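Local coordinates for protein aerobactin synthase IucA (Klebsiella pneumoniae subsp. pneumoniae, PDB 5JM8) that probably catalyses the ATP-dependent joining of citrate to an acetylated hydroxylysine in the biosynthesis of the siderophore aerobactin, at residues Ala49-Arg53 with Phe65-Leu71; Pro59-His63 with Phe492-Ala496; Arg180-Lys186 with Asn220-Leu226; Gln120-Arg125 with Pro171-Pro175. All coordinates share one frame; numbering follows the deposited sequence.

Near the N terminus, contact 1 closes a short beta hairpin. The loop of that hairpin, residues 59-63, supplies one half of contact 2, so the two cross along the chain, their centres about 20 Å apart. Contact 2 spans 428 residues, tying the hairpin loop to the late helix 475-500, and contacts 4 and 3 both nest inside the loop it closes. Contact 4 comes first, fastening the end of helix 101-124 to the loop ahead of strand 177-185. Contact 3 then pairs that strand with strand 221-226. Contacts 1 and 3 lie on opposite sides of the chain's centre, their own centres about 56 Å apart.

Contact 1. Residues Ala49-Arg53 with Phe65-Leu71; sequences ALHFR and FEFPARL
The beta hairpin of strands 49-54 and 64-72 brings Phe52 against Phe65 and Ala69. His51 N gives a nearly straight bond to Arg70 O (2.8 Å, 172°), while the return bond from Arg70 N to His51 O is weak at 3.3 Å. Farther along, Glu66 N donates to Arg53 O at 2.7 Å. Between these two points the second strand is interrupted at Phe67-Pro68, where the peptide bond before the proline is cis.

The CB of Phe52 sits over the face of the Phe65 ring, 3.9 Å from the ring centroid, and the two rings lie nearly parallel (planes at 19°) but slid so far apart that they barely overlap. With CG anti to the carbonyl carbon (chi1 -63°), the Phe52 ring also carries CE1 to 3.4 Å from Ala69 CB. This hairpin is the third and fourth strand of a five-stranded antiparallel meander. Leu85 of helix 82-96 and Leu20 of helix 14-26 pack against Phe52, and Leu50 adds to the same layer, its CD2 meeting Leu71 CD1 at 3.8 Å.

Over on the more exposed face, Glu66 reaches out extended and brings its carboxylate over one face of the Arg53 guanidinium, the two planes well tilted from each other. Arg53 NH1 is 2.9 Å from Glu66 OE2, a salt bridge of charge alone, with no N-H aimed at the oxygen. The His51 imidazole is held instead by Gln39 of the adjoining strand 39-43, through ND1.

Contact 2. Residues Pro59-His63 with Phe492-Ala496; sequences PTQHH and FAVTA
Thr60 and His62, on an irregular loop whose inverse gamma turn is centred on His62, face one side of the helical turn 492-496, with His62 CA 6.4 Å from Ala496 CA. The imidazole of His62 lies against the helix, and the methyl of Ala496 presses on one of its faces: Ala496 CB is 3.6 Å from the ring centroid and 29° off the normal, a CH-pi contact displaced toward ND1 and CG. Around the same ring, His62 NE2 comes within 3.8 Å of Ala493 CA. Phe151 meets this imidazole edge-to-face.

What sets the rotation of the ring is a bond inside the loop. His62 ND1 donates to Thr60 OG1 at 3.0 Å, with the oxygen close to the ring plane. Thr60 has its hydroxyl between backbone N and carbonyl carbon (chi1 50°), which turns CG2 to the helix, 3.8 Å from Phe492 CD2. On the helix, Phe492 O is already occupied, taking Ala496 N and Thr495 OG1 from the same face of its plane.

The loop therefore meets helix 475-500 through van der Waals and CH-pi contacts, with the Thr60 hydroxyl and His62 ND1 bonded to each other, and that hydroxyl also to Glu506 and Ser58. Because the side chain of Ala493 is about 7 Å from the bound ATP, the packing links the N-terminal hairpin to a helix close to the nucleotide pocket.

Contact 3. Residues Arg180-Lys186 with Asn220-Leu226; sequences RWFAVNK and NQWLFPL
Three aromatic rings each take an aliphatic neighbour from the other segment on one face. Lys186 CB lies over the six-membered ring of Trp222, 3.6 Å from its centroid and 15° off the normal. Leu226 CD1 covers the Phe182 ring at 3.9 Å from the centroid, the leucine and phenylalanine side chains crossing at about a right angle. Pro225 CB stands 4.0 Å from the centroid of the six-membered ring of Trp181. The indole N-H groups find partners away from the pair: Trp181 NE1 bonds to Ala255 O and Trp222 NE1 to Asp219 O.

All but Lys186 sit on strands 177-185 and 221-226, antiparallel neighbours in a three-stranded sheet in which strand 177-185 is central and 249-255 flanks its other side. Two-way backbone bonds join Arg180 to Leu226, Phe182 to Phe224 and Val184 to Trp222; Val184 N to Trp222 O, at 2.7 Å, is nearly straight (169°). Lys186 N extends the ladder to Asn220 O at 2.8 Å.

Helix 198-209 packs on the side of Trp181, Leu223 and Pro225. Strand 329-334 takes the side of Val184 and Phe224, where Val184 CG2 touches Phe224 CB at 3.8 Å. Arg180 leads away to a salt bridge with Asp251. The Lys186 chain runs out past Asn220, CE 3.3 Å from Asn220 OD1, and NZ also makes a long, weak ion pair with Asp219 of the second subunit.

Contact 4. Residues Gln120-Arg125 with Pro171-Pro175; sequences QAIDAR and PDFAP
Phe173 and Arg125 cross the contact in opposite directions, the phenylalanine ring lying along the helix end and the arginine reaching back over the turn 171-174. The Phe173 ring offers one face to the helix backbone, with Ala121 CA 4.1 Å from Phe173 CZ. The methyl of Ala124 approaches the same ring obliquely, its CB 3.7 Å from Phe173 CE2. Beside this pair, Ala121 CB meets Asp172 CB at 4.0 Å. The Phe173 ring also meets His126 of the third subunit, their planes at about 25°, so the end of the helix and the turn share a subunit boundary.

Arg125 is the residue at which helix 101-124 gives up helical backbone angles. Its chain folds at both chi2 and chi3 (-67° and -58°), curling the guanidinium toward the type I turn. There NH1 donates to Asp172 O at 2.6 Å. The oxygen lies in the guanidinium plane, yet the nitrogen stands well above the carbonyl plane rather than on a lone pair. Ala174 CB lies over one face of the planar group, near its centre and 3.7 Å from Arg125 CZ. The turn itself is closed by Ala174 N bonding to Pro171 O at 2.8 Å.

The guanidinium is buried but well supplied: NH1 also bonds to Gln143 O, and NE forms a salt bridge with Asp127, which probably helps to balance the positive charge. Arg125 thus ties the helix terminus to a turn in which the side chain of Pro171 is about 8 Å from the bound ATP.

Contact 1. Residues Ala49-Arg53 with Phe65-Leu71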
loop_
_atom_site.group_PDB
_atom_site.type_symbol
_atom_site.label_atom_id
_atom_site.label_comp_id
_atom_site.label_asym_id
_atom_site.label_seq_id
_atom_site.Cartn_x
_atom_site.Cartn_y
_atom_site.Cartn_z
ATOM N N ALA A 49 54.596 9.266 22.224
ATOM C CA ALA A 49 53.665 8.304 21.649
ATOM C C ALA A 49 52.216 8.702 21.909
ATOM O O ALA A 49 51.931 9.485 22.815
ATOM C CB ALA A 49 53.935 6.921 22.209
ATOM N N LEU A 50 51.308 8.150 21.107
ATOM C CA LEU A 50 49.876 8.380 21.267
ATOM C C LEU A 50 49.232 7.183 21.948
ATOM O O LEU A 50 49.409 6.050 21.510
ATOM C CB LEU A 50 49.218 8.639 19.911
ATOM C CG LEU A 50 49.607 9.954 19.232
ATOM C CD1 LEU A 50 49.160 9.968 17.779
ATOM C CD2 LEU A 50 49.025 11.148 19.982
ATOM N N HIS A 51 48.484 7.448 23.015
ATOM C CA HIS A 51 47.814 6.399 23.777
ATOM C C HIS A 51 46.299 6.414 23.592
ATOM O O HIS A 51 45.627 7.350 24.023
ATOM C CB HIS A 51 48.143 6.544 25.259
ATOM C CG HIS A 51 49.542 6.148 25.615
ATOM N ND1 HIS A 51 49.818 5.241 26.611
ATOM C CD2 HIS A 51 50.740 6.527 25.104
ATOM C CE1 HIS A 51 51.125 5.078 26.706
ATOM N NE2 HIS A 51 51.709 5.845 25.805
ATOM N N PHE A 52 45.775 5.365 22.964
ATOM C CA PHE A 52 44.342 5.243 22.704
ATOM C C PHE A 52 43.676 4.242 23.643
ATOM O O PHE A 52 44.023 3.061 23.651
ATOM C CB PHE A 52 44.098 4.815 21.253
ATOM C CG PHE A 52 44.586 5.809 20.237
ATOM C CD1 PHE A 52 43.797 6.887 19.873
ATOM C CD2 PHE A 52 45.828 5.664 19.645
ATOM C CE1 PHE A 52 44.241 7.802 18.936
ATOM C CE2 PHE A 52 46.275 6.578 18.708
ATOM C CZ PHE A 52 45.481 7.647 18.354
ATOM N N ARG A 53 42.711 4.716 24.426
ATOM C CA ARG A 53 41.917 3.835 25.273
ATOM C C ARG A 53 41.095 2.902 24.394
ATOM O O ARG A 53 40.334 3.358 23.542
ATOM C CB ARG A 53 41.002 4.641 26.196
ATOM C CG ARG A 53 41.733 5.556 27.159
ATOM C CD ARG A 53 40.757 6.402 27.961
ATOM N NE ARG A 53 39.879 5.581 28.791
ATOM C CZ ARG A 53 38.858 6.053 29.501
ATOM N NH1 ARG A 53 38.573 7.349 29.486
ATOM N NH2 ARG A 53 38.119 5.224 30.225
ATOM N N PHE A 65 38.023 2.730 19.726
ATOM C CA PHE A 65 38.780 3.543 20.670
ATOM C C PHE A 65 37.870 4.515 21.414
ATOM O O PHE A 65 36.917 5.054 20.848
ATOM C CB PHE A 65 39.885 4.331 19.952
ATOM C CG PHE A 65 40.966 3.474 19.349
ATOM C CD1 PHE A 65 41.162 2.165 19.760
ATOM C CD2 PHE A 65 41.794 3.989 18.366
ATOM C CE1 PHE A 65 42.158 1.388 19.196
ATOM C CE2 PHE A 65 42.791 3.218 17.801
ATOM C CZ PHE A 65 42.973 1.916 18.217
ATOM N N GLU A 66 38.177 4.729 22.690
ATOM C CA GLU A 66 37.526 5.759 23.487
ATOM C C GLU A 66 38.361 7.036 23.419
ATOM O O GLU A 66 39.567 7.009 23.657
ATOM C CB GLU A 66 37.351 5.295 24.935
ATOM C CG GLU A 66 36.713 6.328 25.848
ATOM C CD GLU A 66 36.445 5.792 27.243
ATOM O OE1 GLU A 66 36.596 4.568 27.454
ATOM O OE2 GLU A 66 36.085 6.596 28.130
ATOM N N PHE A 67 37.710 8.145 23.087
ATOM C CA PHE A 67 38.398 9.414 22.868
ATOM C C PHE A 67 38.098 10.388 24.004
ATOM O O PHE A 67 37.125 10.202 24.737
ATOM C CB PHE A 67 37.981 9.994 21.515
ATOM C CG PHE A 67 38.407 9.152 20.345
ATOM C CD1 PHE A 67 39.707 9.210 19.867
ATOM C CD2 PHE A 67 37.512 8.292 19.731
ATOM C CE1 PHE A 67 40.102 8.433 18.794
ATOM C CE2 PHE A 67 37.901 7.514 18.658
ATOM C CZ PHE A 67 39.197 7.585 18.189
ATOM N N PRO A 68 38.927 11.436 24.159
ATOM C CA PRO A 68 40.079 11.840 23.340
ATOM C C PRO A 68 41.318 10.964 23.502
ATOM O O PRO A 68 41.464 10.246 24.493
ATOM C CB PRO A 68 40.372 13.261 23.836
ATOM C CG PRO A 68 39.901 13.267 25.238
ATOM C CD PRO A 68 38.685 12.388 25.257
ATOM N N ALA A 69 42.206 11.041 22.516
ATOM C CA ALA A 69 43.503 10.389 22.599
ATOM C C ALA A 69 44.373 11.125 23.611
ATOM O O ALA A 69 43.946 12.113 24.207
ATOM C CB ALA A 69 44.172 10.357 21.236
ATOM N N ARG A 70 45.594 10.640 23.799
ATOM C CA ARG A 70 46.498 11.200 24.790
ATOM C C ARG A 70 47.918 11.190 24.243
ATOM O O ARG A 70 48.432 10.142 23.855
ATOM C CB ARG A 70 46.405 10.405 26.099
ATOM C CG ARG A 70 47.347 10.852 27.208
ATOM C CD ARG A 70 47.133 12.305 27.585
ATOM N NE ARG A 70 45.753 12.594 27.972
ATOM C CZ ARG A 70 45.298 12.581 29.223
ATOM N NH1 ARG A 70 46.109 12.293 30.234
ATOM N NH2 ARG A 70 44.024 12.861 29.465
ATOM N N LEU A 71 48.552 12.357 24.250
ATOM C CA LEU A 71 49.924 12.490 23.791
ATOM C C LEU A 71 50.872 12.202 24.953
ATOM O O LEU A 71 50.878 12.917 25.954
ATOM C CB LEU A 71 50.171 13.892 23.237
ATOM C CG LEU A 71 51.548 14.160 22.627
ATOM C CD1 LEU A 71 51.815 13.227 21.457
ATOM C CD2 LEU A 71 51.664 15.613 22.195
#

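Contact 2. Residues Pro59-His63 with Phe492-Ala496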
loop_
_atom_site.group_PDB
_atom_site.type_symbol
_atom_site.label_atom_id
_atom_site.label_comp_id
_atom_site.label_asym_id
_atom_site.label_seq_id
_atom_site.Cartn_x
_atom_site.Cartn_y
_atom_site.Cartn_z
ATOM N N PRO A 59 40.382 -8.820 16.532
ATOM C CA PRO A 59 41.425 -9.541 15.793
ATOM C C PRO A 59 41.332 -9.335 14.286
ATOM O O PRO A 59 42.140 -9.891 13.543
ATOM C CB PRO A 59 41.167 -11.005 16.155
ATOM C CG PRO A 59 39.736 -11.060 16.528
ATOM C CD PRO A 59 39.422 -9.744 17.165
ATOM N N THR A 60 40.351 -8.551 13.852
ATOM C CA THR A 60 40.230 -8.160 12.454
ATOM C C THR A 60 40.358 -6.645 12.332
ATOM O O THR A 60 39.952 -6.055 11.333
ATOM C CB THR A 60 38.893 -8.625 11.850
ATOM O OG1 THR A 60 37.813 -8.231 12.706
ATOM C CG2 THR A 60 38.882 -10.135 11.691
ATOM N N GLN A 61 40.931 -6.030 13.363
ATOM C CA GLN A 61 41.236 -4.598 13.377
ATOM C C GLN A 61 40.001 -3.690 13.294
ATOM O O GLN A 61 40.129 -2.499 13.010
ATOM C CB GLN A 61 42.197 -4.254 12.236
ATOM C CG GLN A 61 43.570 -4.904 12.359
ATOM C CD GLN A 61 43.677 -6.242 11.644
ATOM O OE1 GLN A 61 43.163 -6.419 10.540
ATOM N NE2 GLN A 61 44.366 -7.188 12.271
ATOM N N HIS A 62 38.816 -4.243 13.537
ATOM C CA HIS A 62 37.624 -3.418 13.721
ATOM C C HIS A 62 37.594 -2.891 15.157
ATOM O O HIS A 62 36.665 -3.180 15.913
ATOM C CB HIS A 62 36.341 -4.206 13.425
ATOM C CG HIS A 62 36.165 -4.573 11.982
ATOM N ND1 HIS A 62 36.687 -5.728 11.438
ATOM C CD2 HIS A 62 35.510 -3.948 10.975
ATOM C CE1 HIS A 62 36.367 -5.793 10.157
ATOM N NE2 HIS A 62 35.654 -4.725 9.851
ATOM N N HIS A 63 38.614 -2.125 15.531
ATOM C CA HIS A 63 38.746 -1.633 16.900
ATOM C C HIS A 63 37.782 -0.495 17.206
ATOM O O HIS A 63 37.337 0.218 16.306
ATOM C CB HIS A 63 40.175 -1.150 17.168
ATOM C CG HIS A 63 41.226 -2.174 16.884
ATOM N ND1 HIS A 63 41.328 -3.354 17.588
ATOM C CD2 HIS A 63 42.230 -2.190 15.976
ATOM C CE1 HIS A 63 42.343 -4.057 17.122
ATOM N NE2 HIS A 63 42.909 -3.373 16.143
ATOM N N PHE A 492 34.296 -10.668 7.540
ATOM C CA PHE A 492 34.839 -10.321 8.847
ATOM C C PHE A 492 34.182 -9.057 9.405
ATOM O O PHE A 492 34.227 -8.815 10.609
ATOM C CB PHE A 492 36.359 -10.146 8.775
ATOM C CG PHE A 492 37.112 -11.425 8.483
ATOM C CD1 PHE A 492 36.502 -12.664 8.618
ATOM C CD2 PHE A 492 38.436 -11.383 8.077
ATOM C CE1 PHE A 492 37.197 -13.831 8.350
ATOM C CE2 PHE A 492 39.133 -12.550 7.806
ATOM C CZ PHE A 492 38.513 -13.771 7.944
ATOM N N ALA A 493 33.562 -8.259 8.538
ATOM C CA ALA A 493 32.805 -7.100 8.996
ATOM C C ALA A 493 31.530 -7.569 9.679
ATOM O O ALA A 493 31.047 -6.942 10.622
ATOM C CB ALA A 493 32.480 -6.175 7.843
ATOM N N VAL A 494 30.993 -8.684 9.196
ATOM C CA VAL A 494 29.817 -9.295 9.801
ATOM C C VAL A 494 30.169 -9.846 11.181
ATOM O O VAL A 494 29.493 -9.549 12.165
ATOM C CB VAL A 494 29.245 -10.423 8.906
ATOM C CG1 VAL A 494 28.144 -11.189 9.622
ATOM C CG2 VAL A 494 28.733 -9.848 7.598
ATOM N N THR A 495 31.230 -10.643 11.249
ATOM C CA THR A 495 31.639 -11.260 12.506
ATOM C C THR A 495 32.101 -10.204 13.511
ATOM O O THR A 495 31.872 -10.338 14.713
ATOM C CB THR A 495 32.770 -12.288 12.289
ATOM O OG1 THR A 495 33.925 -11.636 11.751
ATOM C CG2 THR A 495 32.324 -13.383 11.332
ATOM N N ALA A 496 32.744 -9.152 13.010
ATOM C CA ALA A 496 33.246 -8.074 13.858
ATOM C C ALA A 496 32.113 -7.258 14.468
ATOM O O ALA A 496 32.162 -6.903 15.644
ATOM C CB ALA A 496 34.167 -7.166 13.063
#

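Contact 3. Residues Arg180-Lys186 with Asn220-Leu226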
loop_
_atom_site.group_PDB
_atom_site.type_symbol
_atom_site.label_atom_id
_atom_site.label_comp_id
_atom_site.label_asym_id
_atom_site.label_seq_id
_atom_site.Cartn_x
_atom_site.Cartn_y
_atom_site.Cartn_z
ATOM N N ARG A 180 18.284 14.856 -15.323
ATOM C CA ARG A 180 18.365 15.865 -16.365
ATOM C C ARG A 180 18.237 15.151 -17.702
ATOM O O ARG A 180 18.660 14.002 -17.830
ATOM C CB ARG A 180 19.678 16.640 -16.276
ATOM C CG ARG A 180 19.794 17.788 -17.255
ATOM C CD ARG A 180 21.071 18.562 -17.007
ATOM N NE ARG A 180 21.196 19.732 -17.870
ATOM C CZ ARG A 180 20.664 20.920 -17.606
ATOM N NH1 ARG A 180 19.953 21.109 -16.502
ATOM N NH2 ARG A 180 20.843 21.923 -18.452
ATOM N N TRP A 181 17.656 15.820 -18.693
ATOM C CA TRP A 181 17.342 15.171 -19.963
ATOM C C TRP A 181 17.730 16.009 -21.178
ATOM O O TRP A 181 17.457 17.208 -21.225
ATOM C CB TRP A 181 15.848 14.853 -20.026
ATOM C CG TRP A 181 15.387 13.872 -18.986
ATOM C CD1 TRP A 181 14.956 14.157 -17.722
ATOM C CD2 TRP A 181 15.303 12.449 -19.127
ATOM N NE1 TRP A 181 14.610 12.999 -17.068
ATOM C CE2 TRP A 181 14.815 11.937 -17.909
ATOM C CE3 TRP A 181 15.594 11.559 -20.164
ATOM C CZ2 TRP A 181 14.611 10.575 -17.701
ATOM C CZ3 TRP A 181 15.392 10.209 -19.956
ATOM C CH2 TRP A 181 14.905 9.730 -18.736
ATOM N N PHE A 182 18.368 15.360 -22.150
ATOM C CA PHE A 182 18.674 15.976 -23.438
ATOM C C PHE A 182 17.913 15.283 -24.558
ATOM O O PHE A 182 17.842 14.055 -24.600
ATOM C CB PHE A 182 20.172 15.904 -23.757
ATOM C CG PHE A 182 21.043 16.760 -22.877
ATOM C CD1 PHE A 182 20.501 17.644 -21.955
ATOM C CD2 PHE A 182 22.419 16.681 -22.986
ATOM C CE1 PHE A 182 21.319 18.423 -21.158
ATOM C CE2 PHE A 182 23.241 17.455 -22.191
ATOM C CZ PHE A 182 22.691 18.327 -21.278
ATOM N N ALA A 183 17.354 16.070 -25.471
ATOM C CA ALA A 183 16.892 15.532 -26.743
ATOM C C ALA A 183 18.087 15.528 -27.686
ATOM O O ALA A 183 18.673 16.576 -27.954
ATOM C CB ALA A 183 15.747 16.348 -27.308
ATOM N N VAL A 184 18.452 14.343 -28.167
ATOM C CA VAL A 184 19.687 14.162 -28.923
ATOM C C VAL A 184 19.449 13.424 -30.236
ATOM O O VAL A 184 18.743 12.416 -30.269
ATOM C CB VAL A 184 20.727 13.377 -28.096
ATOM C CG1 VAL A 184 22.036 13.241 -28.862
ATOM C CG2 VAL A 184 20.960 14.049 -26.753
ATOM N N ASN A 185 20.045 13.926 -31.313
ATOM C CA ASN A 185 19.985 13.239 -32.597
ATOM C C ASN A 185 20.760 11.927 -32.505
ATOM O O ASN A 185 21.865 11.888 -31.966
ATOM C CB ASN A 185 20.545 14.125 -33.719
ATOM C CG ASN A 185 20.352 13.517 -35.104
ATOM O OD1 ASN A 185 20.418 12.303 -35.282
ATOM N ND2 ASN A 185 20.120 14.369 -36.094
ATOM N N LYS A 186 20.173 10.860 -33.042
ATOM C CA LYS A 186 20.743 9.519 -32.938
ATOM C C LYS A 186 22.160 9.427 -33.501
ATOM O O LYS A 186 22.930 8.543 -33.120
ATOM C CB LYS A 186 19.846 8.515 -33.656
ATOM C CG LYS A 186 19.687 8.770 -35.145
ATOM C CD LYS A 186 18.748 7.749 -35.765
ATOM C CE LYS A 186 18.561 7.984 -37.251
ATOM N NZ LYS A 186 17.614 7.002 -37.841
ATOM N N ASN A 220 14.560 10.397 -35.274
ATOM C CA ASN A 220 15.933 10.870 -35.284
ATOM C C ASN A 220 16.349 11.451 -33.945
ATOM O O ASN A 220 17.511 11.356 -33.555
ATOM C CB ASN A 220 16.116 11.912 -36.384
ATOM C CG ASN A 220 15.885 11.339 -37.769
ATOM O OD1 ASN A 220 16.145 10.160 -38.017
ATOM N ND2 ASN A 220 15.390 12.170 -38.677
ATOM N N GLN A 221 15.390 12.042 -33.241
ATOM C CA GLN A 221 15.666 12.736 -31.988
ATOM C C GLN A 221 15.244 11.885 -30.789
ATOM O O GLN A 221 14.058 11.617 -30.593
ATOM C CB GLN A 221 14.955 14.098 -31.982
ATOM C CG GLN A 221 14.839 14.751 -30.616
ATOM C CD GLN A 221 14.246 16.151 -30.673
ATOM O OE1 GLN A 221 14.961 17.140 -30.532
ATOM N NE2 GLN A 221 12.931 16.238 -30.859
ATOM N N TRP A 222 16.229 11.469 -29.993
ATOM C CA TRP A 222 16.001 10.580 -28.856
ATOM C C TRP A 222 16.217 11.290 -27.524
ATOM O O TRP A 222 16.996 12.240 -27.433
ATOM C CB TRP A 222 16.930 9.367 -28.929
ATOM C CG TRP A 222 16.802 8.558 -30.182
ATOM C CD1 TRP A 222 15.883 8.722 -31.177
ATOM C CD2 TRP A 222 17.627 7.457 -30.575
ATOM N NE1 TRP A 222 16.085 7.790 -32.164
ATOM C CE2 TRP A 222 17.151 7.001 -31.818
ATOM C CE3 TRP A 222 18.723 6.811 -29.994
ATOM C CZ2 TRP A 222 17.731 5.930 -32.492
ATOM C CZ3 TRP A 222 19.298 5.748 -30.664
ATOM C CH2 TRP A 222 18.802 5.318 -31.900
ATOM N N LEU A 223 15.533 10.808 -26.492
ATOM C CA LEU A 223 15.712 11.316 -25.139
ATOM C C LEU A 223 16.895 10.615 -24.478
ATOM O O LEU A 223 17.013 9.389 -24.540
ATOM C CB LEU A 223 14.439 11.116 -24.317
ATOM C CG LEU A 223 13.195 11.843 -24.835
ATOM C CD1 LEU A 223 11.966 11.427 -24.041
ATOM C CD2 LEU A 223 13.388 13.351 -24.773
ATOM N N PHE A 224 17.759 11.403 -23.846
ATOM C CA PHE A 224 19.027 10.914 -23.319
ATOM C C PHE A 224 19.213 11.378 -21.874
ATOM O O PHE A 224 19.335 12.576 -21.621
ATOM C CB PHE A 224 20.170 11.412 -24.205
ATOM C CG PHE A 224 21.514 10.846 -23.850
ATOM C CD1 PHE A 224 21.930 9.633 -24.371
ATOM C CD2 PHE A 224 22.368 11.538 -23.014
ATOM C CE1 PHE A 224 23.172 9.118 -24.048
ATOM C CE2 PHE A 224 23.606 11.032 -22.688
ATOM C CZ PHE A 224 24.010 9.821 -23.206
ATOM N N PRO A 225 19.229 10.436 -20.915
ATOM C CA PRO A 225 19.282 10.825 -19.501
ATOM C C PRO A 225 20.675 11.233 -19.031
ATOM O O PRO A 225 21.670 10.683 -19.502
ATOM C CB PRO A 225 18.825 9.559 -18.780
ATOM C CG PRO A 225 19.303 8.457 -19.659
ATOM C CD PRO A 225 19.190 8.970 -21.072
ATOM N N LEU A 226 20.729 12.190 -18.108
ATOM C CA LEU A 226 21.992 12.669 -17.549
ATOM C C LEU A 226 21.914 12.887 -16.043
ATOM O O LEU A 226 20.842 13.126 -15.491
ATOM C CB LEU A 226 22.412 13.984 -18.215
ATOM C CG LEU A 226 23.120 13.896 -19.569
ATOM C CD1 LEU A 226 22.122 13.899 -20.704
ATOM C CD2 LEU A 226 24.109 15.037 -19.720
#

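Contact 4. Residues Gln120-Arg125 with Pro171-Pro175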
loop_
_atom_site.group_PDB
_atom_site.type_symbol
_atom_site.label_atom_id
_atom_site.label_comp_id
_atom_site.label_asym_id
_atom_site.label_seq_id
_atom_site.Cartn_x
_atom_site.Cartn_y
_atom_site.Cartn_z
ATOM N N GLN A 120 28.961 16.474 9.891
ATOM C CA GLN A 120 27.826 17.218 9.357
ATOM C C GLN A 120 26.656 16.280 9.109
ATOM O O GLN A 120 25.539 16.529 9.564
ATOM C CB GLN A 120 28.200 17.935 8.056
ATOM C CG GLN A 120 29.138 19.120 8.228
ATOM C CD GLN A 120 29.549 19.736 6.901
ATOM O OE1 GLN A 120 29.463 19.095 5.852
ATOM N NE2 GLN A 120 29.997 20.986 6.942
ATOM N N ALA A 121 26.927 15.197 8.389
ATOM C CA ALA A 121 25.902 14.224 8.041
ATOM C C ALA A 121 25.260 13.634 9.291
ATOM O O ALA A 121 24.043 13.480 9.358
ATOM C CB ALA A 121 26.493 13.124 7.181
ATOM N N ILE A 122 26.088 13.313 10.281
ATOM C CA ILE A 122 25.604 12.741 11.533
ATOM C C ILE A 122 24.665 13.709 12.248
ATOM O O ILE A 122 23.675 13.292 12.850
ATOM C CB ILE A 122 26.779 12.365 12.468
ATOM C CG1 ILE A 122 27.538 11.167 11.886
ATOM C CG2 ILE A 122 26.274 12.033 13.876
ATOM C CD1 ILE A 122 28.855 10.857 12.567
ATOM N N ASP A 123 24.982 14.999 12.184
ATOM C CA ASP A 123 24.152 16.026 12.805
ATOM C C ASP A 123 22.905 16.320 11.975
ATOM O O ASP A 123 21.936 16.885 12.480
ATOM C CB ASP A 123 24.951 17.317 13.003
ATOM C CG ASP A 123 26.033 17.183 14.063
ATOM O OD1 ASP A 123 25.874 16.362 14.992
ATOM O OD2 ASP A 123 27.046 17.909 13.969
ATOM N N ALA A 124 22.938 15.940 10.701
ATOM C CA ALA A 124 21.819 16.181 9.796
ATOM C C ALA A 124 20.816 15.027 9.788
ATOM O O ALA A 124 19.638 15.226 9.489
ATOM C CB ALA A 124 22.335 16.427 8.386
ATOM N N ARG A 125 21.290 13.825 10.108
ATOM C CA ARG A 125 20.468 12.619 10.015
ATOM C C ARG A 125 19.939 12.169 11.376
ATOM O O ARG A 125 20.414 11.185 11.941
ATOM C CB ARG A 125 21.271 11.482 9.377
ATOM C CG ARG A 125 21.663 11.729 7.921
ATOM C CD ARG A 125 20.453 11.747 6.992
ATOM N NE ARG A 125 19.693 10.503 7.066
ATOM C CZ ARG A 125 19.978 9.403 6.375
ATOM N NH1 ARG A 125 21.013 9.375 5.544
ATOM N NH2 ARG A 125 19.225 8.324 6.518
ATOM N N PRO A 171 24.602 10.198 -0.929
ATOM C CA PRO A 171 23.502 9.545 -0.209
ATOM C C PRO A 171 23.374 9.964 1.248
ATOM O O PRO A 171 22.335 9.722 1.861
ATOM C CB PRO A 171 23.867 8.064 -0.293
ATOM C CG PRO A 171 25.351 8.055 -0.389
ATOM C CD PRO A 171 25.698 9.257 -1.222
ATOM N N ASP A 172 24.421 10.577 1.788
ATOM C CA ASP A 172 24.539 10.793 3.227
ATOM C C ASP A 172 23.335 11.530 3.818
ATOM O O ASP A 172 22.836 11.158 4.879
ATOM C CB ASP A 172 25.829 11.564 3.534
ATOM C CG ASP A 172 27.070 10.873 2.989
ATOM O OD1 ASP A 172 27.109 10.583 1.776
ATOM O OD2 ASP A 172 28.006 10.618 3.774
ATOM N N PHE A 173 22.865 12.563 3.121
ATOM C CA PHE A 173 21.755 13.388 3.604
ATOM C C PHE A 173 20.417 12.851 3.105
ATOM O O PHE A 173 19.382 13.504 3.243
ATOM C CB PHE A 173 21.941 14.844 3.161
ATOM C CG PHE A 173 23.174 15.498 3.725
ATOM C CD1 PHE A 173 24.430 15.177 3.236
ATOM C CD2 PHE A 173 23.079 16.435 4.740
ATOM C CE1 PHE A 173 25.565 15.775 3.749
ATOM C CE2 PHE A 173 24.211 17.039 5.255
ATOM C CZ PHE A 173 25.455 16.706 4.761
ATOM N N ALA A 174 20.458 11.653 2.528
ATOM C CA ALA A 174 19.271 10.974 2.015
ATOM C C ALA A 174 18.463 11.840 1.051
ATOM O O ALA A 174 17.255 12.008 1.230
ATOM C CB ALA A 174 18.393 10.523 3.172
ATOM N N PRO A 175 19.121 12.388 0.017
ATOM C CA PRO A 175 18.407 13.248 -0.922
ATOM C C PRO A 175 17.798 12.477 -2.078
ATOM O O PRO A 175 18.003 11.271 -2.205
ATOM C CB PRO A 175 19.504 14.175 -1.428
ATOM C CG PRO A 175 20.696 13.281 -1.482
ATOM C CD PRO A 175 20.555 12.315 -0.319
#